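Local coordinates for protein N-acetyltransferase (Staphylococcus aureus subsp. aureus, PDB 4M85) that probably transfers an acetyl group from acetyl-CoA to the amine of an unidentified substrate, as members of the GNAT family do, at residues Val49-Arg54 with Trp88-Leu93; Glu113-Thr118 with Ser148-Ile153; Ala17-Met22 with Ala120-Tyr125. One frame throughout, in Å; residues are numbered along the deposited sequence.

Contact 1: residues Val49-Arg54 with Trp88-Leu93; sequences VDATYR and WELLDL
Tyr53 and Trp88 meet as a T-shaped pair, the indole turning the edge of its six-membered ring to the face of the phenol. With CG anti to the backbone N in both (chi1 -178° for Tyr53, -172° for Trp88), the rings meet between the two loops. Trp88 CE3 stands over the centre of the Tyr53 ring, 3.6 Å above its plane, and the ring planes are inclined at 61°. The opposite face of Tyr53 receives Arg54 CB near its rim, while its OH hydrogen-bonds to Glu85. Leu91 CD1 lies on a face of the indole, and the other branch, CD2, reaches across to Ala51 CB at 4.1 Å. Ala51 CB also touches Leu90 CB at 4.0 Å. Pro103, from a loop, and Ser47 of helix 37-49 both touch the two aromatic side chains, where the loops following helices 37-49 and 81-86 come together. At the outer end a water donates to Asp50 OD2 (2.5 Å), more weakly to Asp92 OD2, and accepts from Asp92 N. No hydrogen bond runs directly between the segments: apolar and aromatic packing joins them, and the water probably softens the repulsion between two carboxylates whose OD2 atoms are 4.5 Å apart.

Contact 2: residues Glu113-Thr118 with Ser148-Ile153; sequences EYYIET and SLNCDI
Two neighbouring parallel strands, 114-118 and 148-152, pair for a short distance and then part, their directions diverging by 34°. Direct backbone bonding consists of Ser148 N to Tyr114 O (3.1 Å) and the nearly straight Ile116 N to Ser148 O (2.8 Å), the latter approaching almost along the C=O axis. Beyond these a water enters the gap, accepting from Asn150 N at 2.9 Å and lying 2.6 Å from Ile116 O. On the face that carries Tyr115 and Ser148, Ser148 OG sits between its own N and C (chi1 72°) and donates to Glu113 OE1 at 2.6 Å, 66° off the carboxylate plane. Lys110 N also binds OE1, and His182 binds OE2, so this buried carboxylate is gripped at both oxygens, which would favour its charged form. Tyr115 passes the edge of its ring along Ser148 OG and ends at Asn150, whose ND2 gives its OH a hydrogen bond of 3.0 Å. Glu108 is the stronger partner of that OH, and His182 holds Asn150 OD1. On the opposite face Ile116 CB packs against Leu149 CB. On its other edge, strand 114-121 has a classic beta bulge, Glu117 and Thr118 facing Ile74 of strand 68-77. The splay of the pair matches the V-shaped opening of the GNAT fold, in which relatives bind the pantetheine arm of acetyl-CoA; this protein probably does the same.

Contact 3: residues Ala17-Met22 with Ala120-Tyr125; sequences AKLVYM and ATFAAY
Leu19 and Phe122 both place CG anti to their carbonyl carbon, beside the backbone N (chi1 -77° and -74°); with these torsions the two side chains reach each other and cross at about a right angle, the leucine over the face of the ring. Its CD2 methyl sits almost exactly on the ring normal, 4° off it and 3.9 Å from the Phe122 centroid, a well-centred CH-pi contact. The rest of the isobutyl group leans over the far end of the ring: Leu19 CG is 3.7 Å from Phe122 CZ, and CD1 approaches CE2. The same CD2 methyl also rests on the backbone, 3.6 Å from Phe122 N, and against Ala120 CB at 3.8 Å, so one methyl fills the angle between the end of the strand and the aromatic side chain. Lys18, one residue earlier on the helix, meets the ring differently. Its CB lies at the edge, in the ring plane and 4.0 Å from Phe122 CE1, while the extended chain carries NZ away. Met22 CE comes near Thr121 O, a carbonyl that accepts a hydrogen bond from Arg126. No hydrogen bond joins the two segments; the contact is apolar packing. A 3-10 turn follows Phe122, with Phe122 O accepting from Tyr125 N at 2.9 Å. In the fold, helix 13-26 lies on one face of the sheet, Leu19 touching Cys72 and Val20 touching Ile74 of strand 68-77, with Tyr21 turned to helix 37-49. Thr121 points away from helix 13-26 and meets Ile130, so that strand 114-121, bonded to strand 68-77 through Ala120 and Cys72, runs between helix 13-26 and helix 130-140.

Overall arrangement
Contacts 2 and 3 share strand 114-121: its first part pairs with strand 147-152 in contact 2, and its end packs under helix 13-26 in contact 3, with centres about 17 Å apart. Their segments alternate along the chain, so that helix 13-26 packs on the same mixed sheet to which the beta-alpha-beta unit contributes two strands. Contact 1 is nested inside the loop closed by contact 3 and ends before contact 2 begins. It lies among loops, its centre about 22 Å from that of contact 2, yet touches it where Arg54 CB packs on Glu117 OE1 at 3.3 Å. The loop 49-54 thus reaches the strand whose divergence from strand 147-152 probably forms the cofactor cleft.

Contact 1: residues Val49-Arg54 with Trp88-Leu93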
ATOM      1  N   VAL A  49      10.308  -2.208   8.722  1.00 15.75           N
ATOM      2  CA  VAL A  49      11.359  -3.135   9.175  1.00 15.92           C
ATOM      3  C   VAL A  49      11.247  -3.595  10.632  1.00 17.25           C
ATOM      4  O   VAL A  49      11.594  -4.718  10.919  1.00 16.90           O
ATOM      5  CB  VAL A  49      12.813  -2.592   8.924  1.00 16.63           C
ATOM      6  CG1 VAL A  49      13.138  -2.550   7.444  1.00 17.08           C
ATOM      7  CG2 VAL A  49      13.051  -1.234   9.550  1.00 15.95           C
ATOM      8  N   ASP A  50      10.698  -2.776  11.537  1.00 17.76           N
ATOM      9  CA  ASP A  50      10.821  -3.041  12.973  1.00 18.47           C
ATOM     10  C   ASP A  50       9.728  -3.937  13.554  1.00 18.95           C
ATOM     11  O   ASP A  50       9.859  -4.446  14.675  1.00 18.86           O
ATOM     12  CB  ASP A  50      10.909  -1.700  13.737  1.00 19.15           C
ATOM     13  CG  ASP A  50      12.195  -0.950  13.424  1.00 20.08           C
ATOM     14  OD1 ASP A  50      13.151  -1.612  12.974  1.00 20.68           O
ATOM     15  OD2 ASP A  50      12.283   0.278  13.621  1.00 20.27           O
ATOM     16  N   ALA A  51       8.662  -4.143  12.788  1.00 17.70           N
ATOM     17  CA  ALA A  51       7.559  -4.994  13.186  1.00 17.01           C
ATOM     18  C   ALA A  51       6.783  -5.290  11.912  1.00 17.59           C
ATOM     19  O   ALA A  51       6.965  -4.603  10.914  1.00 17.75           O
ATOM     20  CB  ALA A  51       6.676  -4.278  14.194  1.00 16.40           C
ATOM     21  N   THR A  52       5.890  -6.261  11.952  1.00 17.66           N
ATOM     22  CA  THR A  52       5.141  -6.642  10.761  1.00 18.19           C
ATOM     23  C   THR A  52       3.833  -5.887  10.653  1.00 17.03           C
ATOM     24  O   THR A  52       2.742  -6.441  10.876  1.00 18.20           O
ATOM     25  CB  THR A  52       4.954  -8.166  10.682  1.00 18.83           C
ATOM     26  OG1 THR A  52       6.222  -8.771  10.903  1.00 19.04           O
ATOM     27  CG2 THR A  52       4.469  -8.605   9.298  1.00 18.77           C
ATOM     28  N   TYR A  53       3.985  -4.608  10.311  1.00 16.25           N
ATOM     29  CA  TYR A  53       2.902  -3.700  10.049  1.00 16.93           C
ATOM     30  C   TYR A  53       2.399  -4.016   8.626  1.00 16.33           C
ATOM     31  O   TYR A  53       3.014  -4.807   7.909  1.00 14.93           O
ATOM     32  CB  TYR A  53       3.371  -2.222  10.213  1.00 17.09           C
ATOM     33  CG  TYR A  53       2.249  -1.265   9.995  1.00 17.82           C
ATOM     34  CD1 TYR A  53       1.131  -1.319  10.783  1.00 18.14           C
ATOM     35  CD2 TYR A  53       2.279  -0.341   8.960  1.00 18.56           C
ATOM     36  CE1 TYR A  53       0.062  -0.485  10.561  1.00 19.69           C
ATOM     37  CE2 TYR A  53       1.218   0.516   8.734  1.00 19.02           C
ATOM     38  CZ  TYR A  53       0.100   0.433   9.535  1.00 19.77           C
ATOM     39  OH  TYR A  53      -1.003   1.239   9.326  1.00 19.69           O
ATOM     40  N   ARG A  54       1.251  -3.469   8.261  1.00 17.65           N
ATOM     41  CA  ARG A  54       0.744  -3.528   6.872  1.00 17.73           C
ATOM     42  C   ARG A  54       1.855  -3.336   5.831  1.00 18.89           C
ATOM     43  O   ARG A  54       1.999  -4.126   4.861  1.00 18.06           O
ATOM     44  CB  ARG A  54      -0.288  -2.423   6.672  1.00 18.03           C
ATOM     45  CG  ARG A  54      -1.665  -2.679   7.265  1.00 17.73           C
ATOM     46  CD  ARG A  54      -2.463  -1.398   7.208  1.00 18.09           C
ATOM     47  NE  ARG A  54      -3.712  -1.438   7.966  1.00 19.50           N
ATOM     48  CZ  ARG A  54      -4.903  -1.795   7.479  1.00 19.66           C
ATOM     49  NH1 ARG A  54      -5.053  -2.172   6.210  1.00 19.70           N
ATOM     50  NH2 ARG A  54      -5.965  -1.742   8.268  1.00 19.98           N
ATOM     51  N   TRP A  88       1.699  -1.589  14.517  1.00 17.90           N
ATOM     52  CA  TRP A  88       2.101  -0.204  14.627  1.00 17.92           C
ATOM     53  C   TRP A  88       2.536   0.165  16.060  1.00 18.68           C
ATOM     54  O   TRP A  88       3.466   0.957  16.256  1.00 16.63           O
ATOM     55  CB  TRP A  88       0.969   0.695  14.175  1.00 17.93           C
ATOM     56  CG  TRP A  88       1.324   2.139  14.075  1.00 18.41           C
ATOM     57  CD1 TRP A  88       1.085   3.113  15.003  1.00 18.30           C
ATOM     58  CD2 TRP A  88       1.929   2.792  12.958  1.00 19.08           C
ATOM     59  NE1 TRP A  88       1.521   4.334  14.534  1.00 18.90           N
ATOM     60  CE2 TRP A  88       2.045   4.165  13.284  1.00 19.22           C
ATOM     61  CE3 TRP A  88       2.383   2.359  11.714  1.00 18.78           C
ATOM     62  CZ2 TRP A  88       2.605   5.092  12.407  1.00 18.71           C
ATOM     63  CZ3 TRP A  88       2.938   3.273  10.857  1.00 18.44           C
ATOM     64  CH2 TRP A  88       3.054   4.630  11.212  1.00 18.35           C
ATOM     65  N   GLU A  89       1.869  -0.439  17.044  1.00 19.01           N
ATOM     66  CA  GLU A  89       2.152  -0.191  18.446  1.00 20.44           C
ATOM     67  C   GLU A  89       3.527  -0.670  18.946  1.00 20.96           C
ATOM     68  O   GLU A  89       3.996  -0.239  20.008  1.00 18.82           O
ATOM     69  CB  GLU A  89       1.035  -0.795  19.277  1.00 22.24           C
ATOM     70  CG  GLU A  89      -0.321  -0.186  18.961  1.00 24.38           C
ATOM     71  CD  GLU A  89      -1.393  -0.594  19.955  1.00 29.43           C
ATOM     72  OE1 GLU A  89      -1.408  -1.799  20.353  1.00 29.58           O
ATOM     73  OE2 GLU A  89      -2.197   0.304  20.336  1.00 30.64           O
ATOM     74  N   LEU A  90       4.192  -1.532  18.177  1.00 21.70           N
ATOM     75  CA  LEU A  90       5.527  -2.021  18.525  1.00 21.00           C
ATOM     76  C   LEU A  90       6.655  -1.148  17.985  1.00 21.82           C
ATOM     77  O   LEU A  90       7.827  -1.488  18.153  1.00 22.36           O
ATOM     78  CB  LEU A  90       5.707  -3.463  18.021  1.00 22.37           C
ATOM     79  CG  LEU A  90       4.563  -4.419  18.452  1.00 24.02           C
ATOM     80  CD1 LEU A  90       4.719  -5.814  17.875  1.00 24.21           C
ATOM     81  CD2 LEU A  90       4.500  -4.469  19.966  1.00 26.16           C
ATOM     82  N   LEU A  91       6.326  -0.034  17.327  1.00 21.54           N
ATOM     83  CA  LEU A  91       7.355   0.846  16.746  1.00 20.75           C
ATOM     84  C   LEU A  91       7.878   1.820  17.796  1.00 21.04           C
ATOM     85  O   LEU A  91       7.180   2.123  18.766  1.00 21.09           O
ATOM     86  CB  LEU A  91       6.785   1.625  15.538  1.00 19.54           C
ATOM     87  CG  LEU A  91       6.183   0.770  14.428  1.00 18.91           C
ATOM     88  CD1 LEU A  91       5.604   1.601  13.281  1.00 18.20           C
ATOM     89  CD2 LEU A  91       7.235  -0.225  13.926  1.00 19.11           C
ATOM     90  N   ASP A  92       9.103   2.306  17.591  1.00 20.81           N
ATOM     91  CA  ASP A  92       9.736   3.254  18.504  1.00 21.41           C
ATOM     92  C   ASP A  92       9.409   4.670  18.037  1.00 21.31           C
ATOM     93  O   ASP A  92      10.126   5.231  17.200  1.00 20.36           O
ATOM     94  CB  ASP A  92      11.260   3.072  18.535  1.00 21.43           C
ATOM     95  CG  ASP A  92      11.680   1.636  18.763  1.00 21.31           C
ATOM     96  OD1 ASP A  92      11.135   0.967  19.681  1.00 20.79           O
ATOM     97  OD2 ASP A  92      12.582   1.181  18.027  1.00 19.71           O
ATOM     98  N   LEU A  93       8.344   5.232  18.607  1.00 21.98           N
ATOM     99  CA  LEU A  93       7.709   6.444  18.123  1.00 22.12           C
ATOM    100  C   LEU A  93       7.574   7.495  19.223  1.00 24.61           C
ATOM    101  O   LEU A  93       7.369   7.159  20.386  1.00 23.25           O
ATOM    102  CB  LEU A  93       6.323   6.125  17.581  1.00 21.80           C
ATOM    103  CG  LEU A  93       6.272   5.144  16.399  1.00 22.16           C
ATOM    104  CD1 LEU A  93       4.829   4.973  15.963  1.00 21.98           C
ATOM    105  CD2 LEU A  93       7.146   5.627  15.240  1.00 21.58           C
TER
HETATM  106  O   HOH W   1      10.981   1.185  15.573  1.00 17.99           O

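Contact 2: residues Glu113-Thr118 with Ser148-Ile153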
ATOM      1  N   GLU A 113      -9.478 -13.100   1.289  1.00 24.18           N
ATOM      2  CA  GLU A 113      -8.758 -12.344   0.250  1.00 23.63           C
ATOM      3  C   GLU A 113      -7.289 -12.125   0.565  1.00 22.92           C
ATOM      4  O   GLU A 113      -6.910 -11.947   1.715  1.00 21.14           O
ATOM      5  CB  GLU A 113      -9.390 -10.944   0.047  1.00 23.70           C
ATOM      6  CG  GLU A 113     -10.844 -10.947  -0.398  1.00 23.61           C
ATOM      7  CD  GLU A 113     -11.523  -9.602  -0.345  1.00 22.56           C
ATOM      8  OE1 GLU A 113     -10.990  -8.615   0.233  1.00 20.55           O
ATOM      9  OE2 GLU A 113     -12.645  -9.545  -0.875  1.00 23.83           O
ATOM     10  N   TYR A 114      -6.464 -12.131  -0.483  1.00 23.46           N
ATOM     11  CA  TYR A 114      -5.133 -11.563  -0.410  1.00 24.64           C
ATOM     12  C   TYR A 114      -5.235 -10.115  -0.914  1.00 22.77           C
ATOM     13  O   TYR A 114      -5.343  -9.860  -2.131  1.00 20.73           O
ATOM     14  CB  TYR A 114      -4.144 -12.410  -1.192  1.00 26.08           C
ATOM     15  CG  TYR A 114      -2.799 -12.427  -0.550  1.00 30.77           C
ATOM     16  CD1 TYR A 114      -2.439 -13.428   0.352  1.00 32.80           C
ATOM     17  CD2 TYR A 114      -1.875 -11.401  -0.817  1.00 33.43           C
ATOM     18  CE1 TYR A 114      -1.187 -13.412   0.968  1.00 34.75           C
ATOM     19  CE2 TYR A 114      -0.618 -11.382  -0.226  1.00 35.75           C
ATOM     20  CZ  TYR A 114      -0.273 -12.383   0.660  1.00 37.98           C
ATOM     21  OH  TYR A 114       0.981 -12.313   1.227  1.00 42.92           O
ATOM     22  N   TYR A 115      -5.251  -9.189   0.048  1.00 21.69           N
ATOM     23  CA  TYR A 115      -5.569  -7.774  -0.182  1.00 21.12           C
ATOM     24  C   TYR A 115      -4.374  -6.995  -0.677  1.00 20.73           C
ATOM     25  O   TYR A 115      -3.307  -7.006  -0.062  1.00 19.78           O
ATOM     26  CB  TYR A 115      -6.080  -7.109   1.116  1.00 21.27           C
ATOM     27  CG  TYR A 115      -6.439  -5.639   1.009  1.00 21.50           C
ATOM     28  CD1 TYR A 115      -7.352  -5.187   0.050  1.00 21.50           C
ATOM     29  CD2 TYR A 115      -5.908  -4.699   1.901  1.00 21.49           C
ATOM     30  CE1 TYR A 115      -7.711  -3.854  -0.029  1.00 21.49           C
ATOM     31  CE2 TYR A 115      -6.264  -3.373   1.830  1.00 20.62           C
ATOM     32  CZ  TYR A 115      -7.151  -2.964   0.854  1.00 20.99           C
ATOM     33  OH  TYR A 115      -7.502  -1.669   0.767  1.00 21.06           O
ATOM     34  N   ILE A 116      -4.578  -6.290  -1.783  1.00 20.53           N
ATOM     35  CA  ILE A 116      -3.594  -5.387  -2.319  1.00 20.74           C
ATOM     36  C   ILE A 116      -4.003  -4.001  -1.826  1.00 20.91           C
ATOM     37  O   ILE A 116      -4.941  -3.403  -2.335  1.00 20.96           O
ATOM     38  CB  ILE A 116      -3.589  -5.419  -3.851  1.00 20.76           C
ATOM     39  CG1 ILE A 116      -3.297  -6.838  -4.361  1.00 20.01           C
ATOM     40  CG2 ILE A 116      -2.525  -4.476  -4.371  1.00 21.27           C
ATOM     41  CD1 ILE A 116      -3.578  -7.049  -5.824  1.00 20.01           C
ATOM     42  N   GLU A 117      -3.272  -3.500  -0.846  1.00 21.14           N
ATOM     43  CA  GLU A 117      -3.612  -2.260  -0.191  1.00 22.63           C
ATOM     44  C   GLU A 117      -3.201  -1.032  -1.020  1.00 20.55           C
ATOM     45  O   GLU A 117      -3.930  -0.046  -1.061  1.00 19.14           O
ATOM     46  CB  GLU A 117      -2.914  -2.207   1.182  1.00 25.19           C
ATOM     47  CG  GLU A 117      -3.217  -0.954   1.996  1.00 30.11           C
ATOM     48  CD  GLU A 117      -2.191  -0.690   3.107  1.00 35.38           C
ATOM     49  OE1 GLU A 117      -1.735  -1.632   3.777  1.00 35.29           O
ATOM     50  OE2 GLU A 117      -1.845   0.480   3.317  1.00 43.58           O
ATOM     51  N   THR A 118      -2.025  -1.092  -1.635  1.00 20.17           N
ATOM     52  CA  THR A 118      -1.373   0.085  -2.206  1.00 21.37           C
ATOM     53  C   THR A 118      -0.641  -0.262  -3.512  1.00 20.10           C
ATOM     54  O   THR A 118       0.073  -1.263  -3.567  1.00 20.05           O
ATOM     55  CB  THR A 118      -0.306   0.668  -1.223  1.00 23.09           C
ATOM     56  OG1 THR A 118      -0.905   1.030   0.023  1.00 23.81           O
ATOM     57  CG2 THR A 118       0.326   1.880  -1.797  1.00 23.55           C
ATOM     58  N   SER A 148      -7.769  -9.087  -3.815  1.00 19.07           N
ATOM     59  CA  SER A 148      -8.702  -7.967  -3.774  1.00 18.73           C
ATOM     60  C   SER A 148      -8.006  -6.608  -3.709  1.00 19.19           C
ATOM     61  O   SER A 148      -6.838  -6.508  -3.346  1.00 19.07           O
ATOM     62  CB  SER A 148      -9.667  -8.113  -2.593  1.00 18.19           C
ATOM     63  OG  SER A 148      -9.032  -7.879  -1.361  1.00 18.49           O
ATOM     64  N   LEU A 149      -8.748  -5.565  -4.080  1.00 19.71           N
ATOM     65  CA  LEU A 149      -8.291  -4.199  -3.931  1.00 19.30           C
ATOM     66  C   LEU A 149      -9.457  -3.240  -3.884  1.00 19.25           C
ATOM     67  O   LEU A 149     -10.595  -3.606  -4.207  1.00 18.14           O
ATOM     68  CB  LEU A 149      -7.286  -3.803  -5.011  1.00 19.54           C
ATOM     69  CG  LEU A 149      -7.668  -3.746  -6.475  1.00 20.80           C
ATOM     70  CD1 LEU A 149      -8.557  -2.539  -6.776  1.00 21.23           C
ATOM     71  CD2 LEU A 149      -6.404  -3.705  -7.338  1.00 21.62           C
ATOM     72  N   ASN A 150      -9.156  -2.024  -3.459  1.00 18.31           N
ATOM     73  CA  ASN A 150     -10.139  -0.965  -3.329  1.00 18.74           C
ATOM     74  C   ASN A 150      -9.787   0.245  -4.187  1.00 18.82           C
ATOM     75  O   ASN A 150      -8.782   0.895  -3.972  1.00 18.89           O
ATOM     76  CB  ASN A 150     -10.233  -0.572  -1.864  1.00 19.35           C
ATOM     77  CG  ASN A 150     -10.950  -1.613  -1.031  1.00 18.47           C
ATOM     78  OD1 ASN A 150     -11.972  -2.160  -1.446  1.00 19.87           O
ATOM     79  ND2 ASN A 150     -10.436  -1.875   0.168  1.00 19.24           N
ATOM     80  N   CYS A 151     -10.625   0.545  -5.168  1.00 19.35           N
ATOM     81  CA  CYS A 151     -10.328   1.578  -6.177  1.00 18.85           C
ATOM     82  C   CYS A 151     -11.211   2.790  -5.946  1.00 18.82           C
ATOM     83  O   CYS A 151     -12.432   2.695  -6.028  1.00 18.31           O
ATOM     84  CB  CYS A 151     -10.608   1.021  -7.575  1.00 19.13           C
ATOM     85  SG  CYS A 151     -10.228   2.126  -8.963  1.00 19.61           S
ATOM     86  N   ASP A 152     -10.596   3.930  -5.704  1.00 18.90           N
ATOM     87  CA  ASP A 152     -11.318   5.211  -5.647  1.00 20.80           C
ATOM     88  C   ASP A 152     -12.342   5.310  -6.796  1.00 20.86           C
ATOM     89  O   ASP A 152     -11.988   5.216  -7.961  1.00 18.02           O
ATOM     90  CB  ASP A 152     -10.318   6.373  -5.714  1.00 23.05           C
ATOM     91  CG  ASP A 152     -11.005   7.773  -5.813  1.00 26.67           C
ATOM     92  OD1 ASP A 152     -12.193   7.928  -5.442  1.00 25.21           O
ATOM     93  OD2 ASP A 152     -10.333   8.710  -6.287  1.00 31.42           O
ATOM     94  N   ILE A 153     -13.613   5.520  -6.447  1.00 23.04           N
ATOM     95  CA  ILE A 153     -14.682   5.592  -7.436  1.00 23.78           C
ATOM     96  C   ILE A 153     -14.501   6.752  -8.422  1.00 27.25           C
ATOM     97  O   ILE A 153     -15.110   6.754  -9.491  1.00 29.27           O
ATOM     98  CB  ILE A 153     -16.094   5.651  -6.795  1.00 24.07           C
ATOM     99  CG1 ILE A 153     -16.331   6.975  -6.063  1.00 24.35           C
ATOM    100  CG2 ILE A 153     -16.316   4.472  -5.850  1.00 22.37           C
ATOM    101  CD1 ILE A 153     -17.804   7.255  -5.909  1.00 24.57           C
TER
HETATM  102  O   HOH W   2      -6.474  -1.341  -2.444  1.00 16.92           O
HETATM  103  O   HOH W   3      -5.366   1.022  -3.919  1.00 41.49           O

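Contact 3: residues Ala17-Met22 with Ala120-Tyr125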
ATOM      1  N   ALA A  17       8.494   4.798   2.180  1.00 17.65           N
ATOM      2  CA  ALA A  17       7.832   5.731   3.090  1.00 17.00           C
ATOM      3  C   ALA A  17       7.293   6.972   2.367  1.00 16.98           C
ATOM      4  O   ALA A  17       6.202   7.436   2.633  1.00 16.53           O
ATOM      5  CB  ALA A  17       8.802   6.139   4.200  1.00 16.79           C
ATOM      6  N   LYS A  18       8.039   7.495   1.409  1.00 19.31           N
ATOM      7  CA  LYS A  18       7.572   8.673   0.677  1.00 20.02           C
ATOM      8  C   LYS A  18       6.326   8.331  -0.121  1.00 19.43           C
ATOM      9  O   LYS A  18       5.351   9.091  -0.120  1.00 19.21           O
ATOM     10  CB  LYS A  18       8.687   9.205  -0.217  1.00 21.98           C
ATOM     11  CG  LYS A  18       9.874   9.736   0.562  1.00 24.54           C
ATOM     12  CD  LYS A  18      10.918  10.294  -0.399  1.00 28.56           C
ATOM     13  CE  LYS A  18      12.280  10.440   0.257  1.00 32.59           C
ATOM     14  NZ  LYS A  18      13.277  10.920  -0.748  1.00 37.39           N
ATOM     15  N   LEU A  19       6.340   7.159  -0.754  1.00 18.64           N
ATOM     16  CA  LEU A  19       5.191   6.689  -1.533  1.00 18.49           C
ATOM     17  C   LEU A  19       3.941   6.530  -0.662  1.00 19.23           C
ATOM     18  O   LEU A  19       2.871   7.023  -1.024  1.00 17.89           O
ATOM     19  CB  LEU A  19       5.523   5.368  -2.239  1.00 18.01           C
ATOM     20  CG  LEU A  19       6.399   5.443  -3.499  1.00 18.96           C
ATOM     21  CD1 LEU A  19       6.983   4.082  -3.874  1.00 19.18           C
ATOM     22  CD2 LEU A  19       5.639   6.033  -4.699  1.00 19.12           C
ATOM     23  N   VAL A  20       4.086   5.837   0.477  1.00 18.91           N
ATOM     24  CA  VAL A  20       2.973   5.610   1.408  1.00 18.57           C
ATOM     25  C   VAL A  20       2.517   6.958   1.963  1.00 18.54           C
ATOM     26  O   VAL A  20       1.344   7.232   2.029  1.00 17.08           O
ATOM     27  CB  VAL A  20       3.384   4.653   2.574  1.00 19.02           C
ATOM     28  CG1 VAL A  20       2.324   4.609   3.682  1.00 19.24           C
ATOM     29  CG2 VAL A  20       3.647   3.247   2.041  1.00 18.70           C
ATOM     30  N   TYR A  21       3.459   7.800   2.350  1.00 21.23           N
ATOM     31  CA  TYR A  21       3.118   9.126   2.842  1.00 23.04           C
ATOM     32  C   TYR A  21       2.209   9.871   1.851  1.00 25.07           C
ATOM     33  O   TYR A  21       1.209  10.490   2.242  1.00 25.27           O
ATOM     34  CB  TYR A  21       4.384   9.955   3.116  1.00 23.99           C
ATOM     35  CG  TYR A  21       4.053  11.276   3.735  1.00 24.15           C
ATOM     36  CD1 TYR A  21       3.924  12.440   2.965  1.00 24.92           C
ATOM     37  CD2 TYR A  21       3.829  11.359   5.097  1.00 24.23           C
ATOM     38  CE1 TYR A  21       3.575  13.655   3.557  1.00 25.65           C
ATOM     39  CE2 TYR A  21       3.476  12.551   5.696  1.00 24.65           C
ATOM     40  CZ  TYR A  21       3.350  13.695   4.933  1.00 26.17           C
ATOM     41  OH  TYR A  21       3.005  14.858   5.599  1.00 26.70           O
ATOM     42  N   MET A  22       2.566   9.835   0.570  1.00 28.18           N
ATOM     43  CA  MET A  22       1.769  10.529  -0.462  1.00 30.14           C
ATOM     44  C   MET A  22       0.355   9.980  -0.522  1.00 28.18           C
ATOM     45  O   MET A  22      -0.616  10.733  -0.627  1.00 28.44           O
ATOM     46  CB  MET A  22       2.427  10.413  -1.836  1.00 34.00           C
ATOM     47  CG  MET A  22       3.436  11.514  -2.137  1.00 37.95           C
ATOM     48  SD  MET A  22       4.586  11.006  -3.418  1.00 48.60           S
ATOM     49  CE  MET A  22       3.519  10.127  -4.593  1.00 46.63           C
ATOM     50  N   ALA A 120       1.664   2.255  -5.935  1.00 19.73           N
ATOM     51  CA  ALA A 120       2.109   3.646  -5.954  1.00 19.45           C
ATOM     52  C   ALA A 120       3.333   3.847  -6.838  1.00 18.59           C
ATOM     53  O   ALA A 120       4.235   3.011  -6.877  1.00 18.44           O
ATOM     54  CB  ALA A 120       2.379   4.134  -4.526  1.00 19.35           C
ATOM     55  N   THR A 121       3.366   4.966  -7.556  1.00 19.17           N
ATOM     56  CA  THR A 121       4.500   5.267  -8.444  1.00 19.04           C
ATOM     57  C   THR A 121       4.938   6.705  -8.192  1.00 19.03           C
ATOM     58  O   THR A 121       4.101   7.583  -8.054  1.00 18.80           O
ATOM     59  CB  THR A 121       4.123   5.080  -9.945  1.00 19.15           C
ATOM     60  OG1 THR A 121       3.527   3.803 -10.144  1.00 21.65           O
ATOM     61  CG2 THR A 121       5.345   5.129 -10.847  1.00 18.91           C
ATOM     62  N   PHE A 122       6.248   6.946  -8.134  1.00 19.43           N
ATOM     63  CA  PHE A 122       6.755   8.320  -8.105  1.00 20.27           C
ATOM     64  C   PHE A 122       6.406   9.069  -9.406  1.00 22.06           C
ATOM     65  O   PHE A 122       6.461   8.509 -10.510  1.00 20.47           O
ATOM     66  CB  PHE A 122       8.265   8.357  -7.879  1.00 20.08           C
ATOM     67  CG  PHE A 122       8.681   8.040  -6.472  1.00 19.65           C
ATOM     68  CD1 PHE A 122       8.335   8.893  -5.426  1.00 18.93           C
ATOM     69  CD2 PHE A 122       9.411   6.886  -6.196  1.00 19.17           C
ATOM     70  CE1 PHE A 122       8.724   8.611  -4.129  1.00 18.66           C
ATOM     71  CE2 PHE A 122       9.795   6.588  -4.898  1.00 19.59           C
ATOM     72  CZ  PHE A 122       9.457   7.454  -3.868  1.00 19.37           C
ATOM     73  N   ALA A 123       6.038  10.339  -9.259  1.00 23.46           N
ATOM     74  CA  ALA A 123       5.634  11.188 -10.396  1.00 24.50           C
ATOM     75  C   ALA A 123       6.637  11.177 -11.568  1.00 24.50           C
ATOM     76  O   ALA A 123       6.251  11.151 -12.725  1.00 24.19           O
ATOM     77  CB  ALA A 123       5.381  12.618  -9.899  1.00 23.86           C
ATOM     78  N   ALA A 124       7.925  11.158 -11.251  1.00 26.18           N
ATOM     79  CA  ALA A 124       8.987  11.181 -12.266  1.00 27.94           C
ATOM     80  C   ALA A 124       9.016   9.914 -13.122  1.00 28.23           C
ATOM     81  O   ALA A 124       9.624   9.909 -14.189  1.00 27.52           O
ATOM     82  CB  ALA A 124      10.348  11.388 -11.597  1.00 27.72           C
ATOM     83  N   TYR A 125       8.369   8.846 -12.657  1.00 26.79           N
ATOM     84  CA  TYR A 125       8.414   7.582 -13.388  1.00 27.66           C
ATOM     85  C   TYR A 125       7.055   7.226 -13.969  1.00 27.58           C
ATOM     86  O   TYR A 125       6.888   6.142 -14.499  1.00 27.74           O
ATOM     87  CB  TYR A 125       8.957   6.459 -12.509  1.00 26.89           C
ATOM     88  CG  TYR A 125      10.366   6.696 -12.030  1.00 28.80           C
ATOM     89  CD1 TYR A 125      11.459   6.362 -12.820  1.00 30.02           C
ATOM     90  CD2 TYR A 125      10.602   7.265 -10.792  1.00 29.51           C
ATOM     91  CE1 TYR A 125      12.757   6.602 -12.381  1.00 31.84           C
ATOM     92  CE2 TYR A 125      11.884   7.509 -10.338  1.00 31.89           C
ATOM     93  CZ  TYR A 125      12.960   7.174 -11.128  1.00 33.30           C
ATOM     94  OH  TYR A 125      14.224   7.423 -10.645  1.00 33.18           O
TER